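Local coordinates for periplasmic molybdate-binding protein (Azotobacter vinelandii, PDB 1ATG) that binds molybdate or tungstate in the periplasm, in a pocket between its two domains, probably to hand the oxyanion to an ABC transporter, at residues G80-W85 / L160-L165; I109-I114 / I140-S145. All blocks are in the same frame, centred on the assembly; numbering follows the deposited sequence. Where two conformers were deposited one is given.

Interaction 1. Residues G80-W85 / L160-L165; sequences GKLVLW and LGFVAL
Leu84 has CG anti to its backbone N (chi1 176°), and chi2 of 67° then turns CD1 over one face of the Phe162 ring, whose own CG stands anti to its carbonyl carbon, beside the backbone N. The result is a CH-pi contact: CD1 lies 4.2 Å from the ring centroid, near the ring normal but offset toward the rim. Leu82 meets the same ring obliquely, its CD1 3.9 Å from Phe162 CD1. The strands that carry these residues, 82-85 and 160-164, pair antiparallel in the mixed sheet of this periplasmic binding-protein fold, their short axes at 148°. Val83 and Val163 form a hydrogen-bonded pair; Val163 N reaches Val83 O at 2.9 Å and nearly straight. Trp85 and Gly161 pair likewise, Trp85 N to Gly161 O being 2.8 Å. On the face opposite Phe162, Trp85 CB rests against Val163 CG2 (3.9 Å), while the indole continues to helix 146-154, where its ring meets His150, and bonds through NE1 to Pro176 O. At the end of the pairing, Leu165 N bonds to Lys81 O at 3.1 Å, and a water accepts from Lys81 N and, weakly, from Leu165 N. Leu165 CB packs on Val83 CG2 (3.8 Å). The chemistry is thus paired backbone polar groups between largely apolar side chains, consistent with a buried sheet centre, a water meeting the backbone at the Lys81 end.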
loop_
_atom_site.group_PDB
_atom_site.type_symbol
_atom_site.label_atom_id
_atom_site.label_comp_id
_atom_site.label_asym_id
_atom_site.label_seq_id
_atom_site.Cartn_x
_atom_site.Cartn_y
_atom_site.Cartn_z
ATOM N N GLY A 80 4.742 1.831 5.221
ATOM C CA GLY A 80 4.526 2.731 4.101
ATOM C C GLY A 80 4.722 4.178 4.473
ATOM O O GLY A 80 4.969 4.563 5.627
ATOM N N LYS A 81 4.608 5.027 3.453
ATOM C CA LYS A 81 4.687 6.464 3.632
ATOM C C LYS A 81 3.607 7.087 2.758
ATOM O O LYS A 81 3.644 6.978 1.525
ATOM C CB LYS A 81 6.068 6.955 3.205
ATOM C CG LYS A 81 6.372 8.406 3.514
ATOM C CD LYS A 81 7.875 8.665 3.524
ATOM C CE LYS A 81 8.174 10.090 3.965
ATOM N NZ LYS A 81 9.620 10.280 4.271
ATOM N N LEU A 82 2.669 7.744 3.406
ATOM C CA LEU A 82 1.580 8.408 2.698
ATOM C C LEU A 82 2.074 9.674 2.028
ATOM O O LEU A 82 2.873 10.448 2.589
ATOM C CB LEU A 82 0.514 8.788 3.728
ATOM C CG LEU A 82 -0.741 9.455 3.162
ATOM C CD1 LEU A 82 -1.570 8.505 2.312
ATOM C CD2 LEU A 82 -1.579 9.964 4.331
ATOM N N VAL A 83 1.568 9.943 0.822
ATOM C CA VAL A 83 1.933 11.147 0.104
ATOM C C VAL A 83 0.705 11.811 -0.506
ATOM O O VAL A 83 -0.158 11.103 -1.079
ATOM C CB VAL A 83 2.923 10.896 -1.054
ATOM C CG1 VAL A 83 3.586 12.214 -1.456
ATOM C CG2 VAL A 83 3.988 9.865 -0.750
ATOM N N LEU A 84 0.596 13.115 -0.365
ATOM C CA LEU A 84 -0.377 13.887 -1.135
ATOM C C LEU A 84 0.336 14.247 -2.445
ATOM O O LEU A 84 1.444 14.828 -2.414
ATOM C CB LEU A 84 -0.763 15.159 -0.396
ATOM C CG LEU A 84 -1.708 16.076 -1.191
ATOM C CD1 LEU A 84 -3.069 15.433 -1.388
ATOM C CD2 LEU A 84 -1.846 17.412 -0.478
ATOM N N TRP A 85 -0.235 13.864 -3.567
ATOM C CA TRP A 85 0.436 14.017 -4.846
ATOM C C TRP A 85 -0.499 14.676 -5.839
ATOM O O TRP A 85 -1.711 14.526 -5.804
ATOM C CB TRP A 85 0.801 12.607 -5.344
ATOM C CG TRP A 85 1.586 12.536 -6.617
ATOM C CD1 TRP A 85 2.715 13.250 -6.936
ATOM C CD2 TRP A 85 1.287 11.726 -7.757
ATOM N NE1 TRP A 85 3.138 12.900 -8.197
ATOM C CE2 TRP A 85 2.286 11.981 -8.729
ATOM C CE3 TRP A 85 0.297 10.792 -8.061
ATOM C CZ2 TRP A 85 2.302 11.339 -9.958
ATOM C CZ3 TRP A 85 0.333 10.155 -9.291
ATOM C CH2 TRP A 85 1.335 10.423 -10.225
ATOM N N LEU A 160 -5.721 16.091 -7.193
ATOM C CA LEU A 160 -4.926 15.641 -6.061
ATOM C C LEU A 160 -5.225 14.181 -5.776
ATOM O O LEU A 160 -6.328 13.715 -6.075
ATOM C CB LEU A 160 -5.280 16.433 -4.797
ATOM C CG LEU A 160 -5.091 17.945 -4.836
ATOM C CD1 LEU A 160 -5.424 18.523 -3.462
ATOM C CD2 LEU A 160 -3.678 18.348 -5.241
ATOM N N GLY A 161 -4.315 13.530 -5.053
ATOM C CA GLY A 161 -4.603 12.180 -4.582
ATOM C C GLY A 161 -3.713 11.829 -3.405
ATOM O O GLY A 161 -2.601 12.331 -3.274
ATOM N N PHE A 162 -4.232 10.940 -2.556
ATOM C CA PHE A 162 -3.440 10.346 -1.479
ATOM C C PHE A 162 -2.975 8.978 -1.950
ATOM O O PHE A 162 -3.776 8.080 -2.240
ATOM C CB PHE A 162 -4.227 10.237 -0.182
ATOM C CG PHE A 162 -4.204 11.461 0.681
ATOM C CD1 PHE A 162 -3.007 11.953 1.174
ATOM C CD2 PHE A 162 -5.376 12.131 1.008
ATOM C CE1 PHE A 162 -2.982 13.069 1.983
ATOM C CE2 PHE A 162 -5.358 13.236 1.830
ATOM C CZ PHE A 162 -4.159 13.725 2.320
ATOM N N VAL A 163 -1.649 8.845 -2.113
ATOM C CA VAL A 163 -1.045 7.660 -2.695
ATOM C C VAL A 163 0.095 7.130 -1.838
ATOM O O VAL A 163 0.445 7.729 -0.817
ATOM C CB VAL A 163 -0.543 7.957 -4.129
ATOM C CG1 VAL A 163 -1.648 8.484 -5.047
ATOM C CG2 VAL A 163 0.618 8.945 -4.111
ATOM N N ALA A 164 0.661 6.013 -2.239
ATOM C CA ALA A 164 1.818 5.441 -1.567
ATOM C C ALA A 164 3.077 5.998 -2.211
ATOM O O ALA A 164 3.191 6.113 -3.430
ATOM C CB ALA A 164 1.795 3.927 -1.712
ATOM N N LEU A 165 4.110 6.239 -1.409
ATOM C CA LEU A 165 5.372 6.734 -1.966
ATOM C C LEU A 165 5.925 5.798 -3.011
ATOM O O LEU A 165 6.443 6.215 -4.054
ATOM C CB LEU A 165 6.376 6.950 -0.826
ATOM C CG LEU A 165 7.786 7.393 -1.260
ATOM C CD1 LEU A 165 7.756 8.655 -2.098
ATOM C CD2 LEU A 165 8.663 7.613 -0.028
HETATM O O HOH W 1 4.333 3.880 0.788
#

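Interaction 2. Residues I109-I114 / I140-S145; sequences ISNPQI and IVEANS. With WO4 (tungstate(VI)ion), chain B.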
loop_
_atom_site.group_PDB
_atom_site.type_symbol
_atom_site.label_atom_id
_atom_site.label_comp_id
_atom_site.label_asym_id
_atom_site.label_seq_id
_atom_site.Cartn_x
_atom_site.Cartn_y
_atom_site.Cartn_z
ATOM N N ILE A 109 -9.139 9.562 -2.971
ATOM C CA ILE A 109 -8.788 8.931 -1.701
ATOM C C ILE A 109 -9.357 7.530 -1.739
ATOM O O ILE A 109 -10.567 7.341 -1.971
ATOM C CB ILE A 109 -9.297 9.683 -0.464
ATOM C CG1 ILE A 109 -8.864 11.151 -0.544
ATOM C CG2 ILE A 109 -8.813 9.000 0.810
ATOM C CD1 ILE A 109 -9.177 11.998 0.659
ATOM N N SER A 110 -8.517 6.526 -1.520
ATOM C CA SER A 110 -9.043 5.157 -1.549
ATOM C C SER A 110 -10.011 4.979 -0.379
ATOM O O SER A 110 -9.935 5.611 0.667
ATOM C CB SER A 110 -7.952 4.113 -1.611
ATOM O OG SER A 110 -7.009 4.200 -0.577
ATOM N N ASN A 111 -10.977 4.089 -0.588
ATOM C CA ASN A 111 -12.036 3.826 0.389
ATOM C C ASN A 111 -11.436 3.426 1.722
ATOM O O ASN A 111 -10.828 2.352 1.772
ATOM C CB ASN A 111 -12.891 2.720 -0.232
ATOM C CG ASN A 111 -14.059 2.294 0.635
ATOM O OD1 ASN A 111 -14.114 2.604 1.811
ATOM N ND2 ASN A 111 -15.025 1.615 0.002
ATOM N N PRO A 112 -11.629 4.179 2.780
ATOM C CA PRO A 112 -10.960 3.908 4.039
ATOM C C PRO A 112 -11.426 2.661 4.746
ATOM O O PRO A 112 -10.694 2.135 5.593
ATOM C CB PRO A 112 -11.166 5.180 4.851
ATOM C CG PRO A 112 -12.461 5.716 4.325
ATOM C CD PRO A 112 -12.368 5.464 2.828
ATOM N N GLN A 113 -12.599 2.141 4.372
ATOM C CA GLN A 113 -13.082 0.901 4.971
ATOM C C GLN A 113 -12.323 -0.306 4.450
ATOM O O GLN A 113 -12.324 -1.353 5.122
ATOM C CB GLN A 113 -14.577 0.726 4.647
ATOM C CG GLN A 113 -15.440 1.856 5.191
ATOM C CD GLN A 113 -15.515 1.849 6.702
ATOM O OE1 GLN A 113 -15.655 0.790 7.314
ATOM N NE2 GLN A 113 -15.414 3.024 7.312
ATOM N N ILE A 114 -11.731 -0.229 3.265
ATOM C CA ILE A 114 -11.076 -1.376 2.665
ATOM C C ILE A 114 -9.614 -1.183 2.260
ATOM O O ILE A 114 -8.935 -2.178 1.993
ATOM C CB ILE A 114 -11.829 -1.851 1.393
ATOM C CG1 ILE A 114 -11.929 -0.754 0.332
ATOM C CG2 ILE A 114 -13.201 -2.430 1.737
ATOM C CD1 ILE A 114 -12.469 -1.235 -1.004
ATOM N N ILE A 140 -14.098 14.821 -2.534
ATOM C CA ILE A 140 -13.372 13.572 -2.366
ATOM C C ILE A 140 -13.980 12.535 -3.286
ATOM O O ILE A 140 -15.208 12.342 -3.278
ATOM C CB ILE A 140 -13.441 13.079 -0.913
ATOM C CG1 ILE A 140 -12.795 14.081 0.035
ATOM C CG2 ILE A 140 -12.805 11.703 -0.790
ATOM C CD1 ILE A 140 -13.066 13.805 1.504
ATOM N N VAL A 141 -13.156 11.913 -4.104
ATOM C CA VAL A 141 -13.622 10.879 -5.026
ATOM C C VAL A 141 -13.083 9.561 -4.501
ATOM O O VAL A 141 -11.869 9.355 -4.406
ATOM C CB VAL A 141 -13.209 11.159 -6.467
ATOM C CG1 VAL A 141 -13.744 10.082 -7.415
ATOM C CG2 VAL A 141 -13.753 12.512 -6.915
ATOM N N GLU A 142 -13.989 8.689 -4.081
ATOM C CA GLU A 142 -13.619 7.413 -3.490
ATOM C C GLU A 142 -13.082 6.468 -4.535
ATOM O O GLU A 142 -13.712 6.186 -5.558
ATOM C CB GLU A 142 -14.870 6.850 -2.802
ATOM C CG GLU A 142 -14.572 5.649 -1.910
ATOM C CD GLU A 142 -15.879 5.057 -1.397
ATOM O OE1 GLU A 142 -16.533 4.343 -2.179
ATOM O OE2 GLU A 142 -16.230 5.333 -0.237
ATOM N N ALA A 143 -11.859 5.986 -4.361
ATOM C CA ALA A 143 -11.217 5.006 -5.216
ATOM C C ALA A 143 -11.321 3.638 -4.541
ATOM O O ALA A 143 -11.396 3.591 -3.311
ATOM C CB ALA A 143 -9.774 5.388 -5.479
ATOM N N ASN A 144 -11.297 2.559 -5.315
ATOM C CA ASN A 144 -11.481 1.250 -4.690
ATOM C C ASN A 144 -10.192 0.617 -4.201
ATOM O O ASN A 144 -10.247 -0.459 -3.624
ATOM C CB ASN A 144 -12.271 0.299 -5.595
ATOM C CG ASN A 144 -11.514 -0.092 -6.838
ATOM O OD1 ASN A 144 -10.331 0.198 -7.023
ATOM N ND2 ASN A 144 -12.230 -0.793 -7.727
ATOM N N SER A 145 -9.071 1.317 -4.359
ATOM C CA SER A 145 -7.767 0.843 -3.917
ATOM C C SER A 145 -6.809 2.027 -4.056
ATOM O O SER A 145 -7.119 2.974 -4.789
ATOM C CB SER A 145 -7.271 -0.314 -4.774
ATOM O OG SER A 145 -6.860 0.148 -6.039
HETATM W W WO4 B . -4.212 -0.673 -0.329
HETATM O O1 WO4 B . -5.035 -0.381 -1.876
HETATM O O2 WO4 B . -2.522 -0.955 -0.567
HETATM O O3 WO4 B . -4.377 0.716 0.750
HETATM O O4 WO4 B . -4.898 -2.080 0.501
HETATM O O HOH W 2 -16.667 3.629 2.309
#
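Ile109 and Ser110 pair in parallel with Glu142 and Ala143, Ile109 N bonding to Val141 O, Ala143 N to Ile109 O, and Asn111 N to Ala143 O at 2.8 Å. Strands 107-110 and 140-143 are neighbours in the sheet, and helices 116-127 and 131-136 lie between them in the chain: a beta-alpha-beta crossover of the periplasmic binding-protein fold. Ile109 CD1 meets Ile140 CG2 at 3.9 Å, and Leu125 of helix 116-127 touches both isoleucines. On the other face of the sheet, Ala143 CB lies 4.0 Å from Ser110 CA, and helix 146-154 packs against Ser110 and Ala143. Just past the end of strand 107-110, Asn111 runs beside Glu142 of strand 140-143, the two pointing the same way. Each has CG anti to its backbone N (chi1 180° in Asn111, -169° in Glu142), and the amide and carboxylate stack with their planes 7° apart, Asn111 ND2 being 3.8 Å from Glu142 OE1. A water donates to Asn111 OD1 and to Glu142 OE2, bridging the stacked groups. OD1 also accepts from Gln113 N, two residues on, at 3.0 Å, an Asx turn with the donor above the amide plane. An alanine in place of Asn111 would probably leave Gln113 N without its acceptor and the Glu142 carboxylate without the amide stacked on it, loosening the turn that leads toward the pocket. Ser145, at the N-cap of helix 146-154, holds Gln148 N through OG, while Val146 N, the next residue's amide, is hydrogen-bonded to the tungstate. Ser145 itself approaches the anion through carbon, its CA 3.6 Å from O1 of the tungstate.

Strands 160-164 and 107-110 are neighbours in one sheet, and interactions 1 and 2 flank the pairing of these two strands, the first antiparallel and the second parallel. They touch where Phe162 CD2 meets Ile109 CD1 at 3.8 Å, and helix 116-127 packs on both. Interaction 1 is almost wholly buried, with mainly apolar side chains and its one exposed contact residue, Lys81, at an end. Interaction 2 is partly buried: isoleucines face the helix, but a water-bridged amide and carboxylate take over nearer the surface. Both approach the anion site from the same sheet, Ala164 through its neighbour Tyr117 and residues 140-145 through Ser145 in the pocket itself.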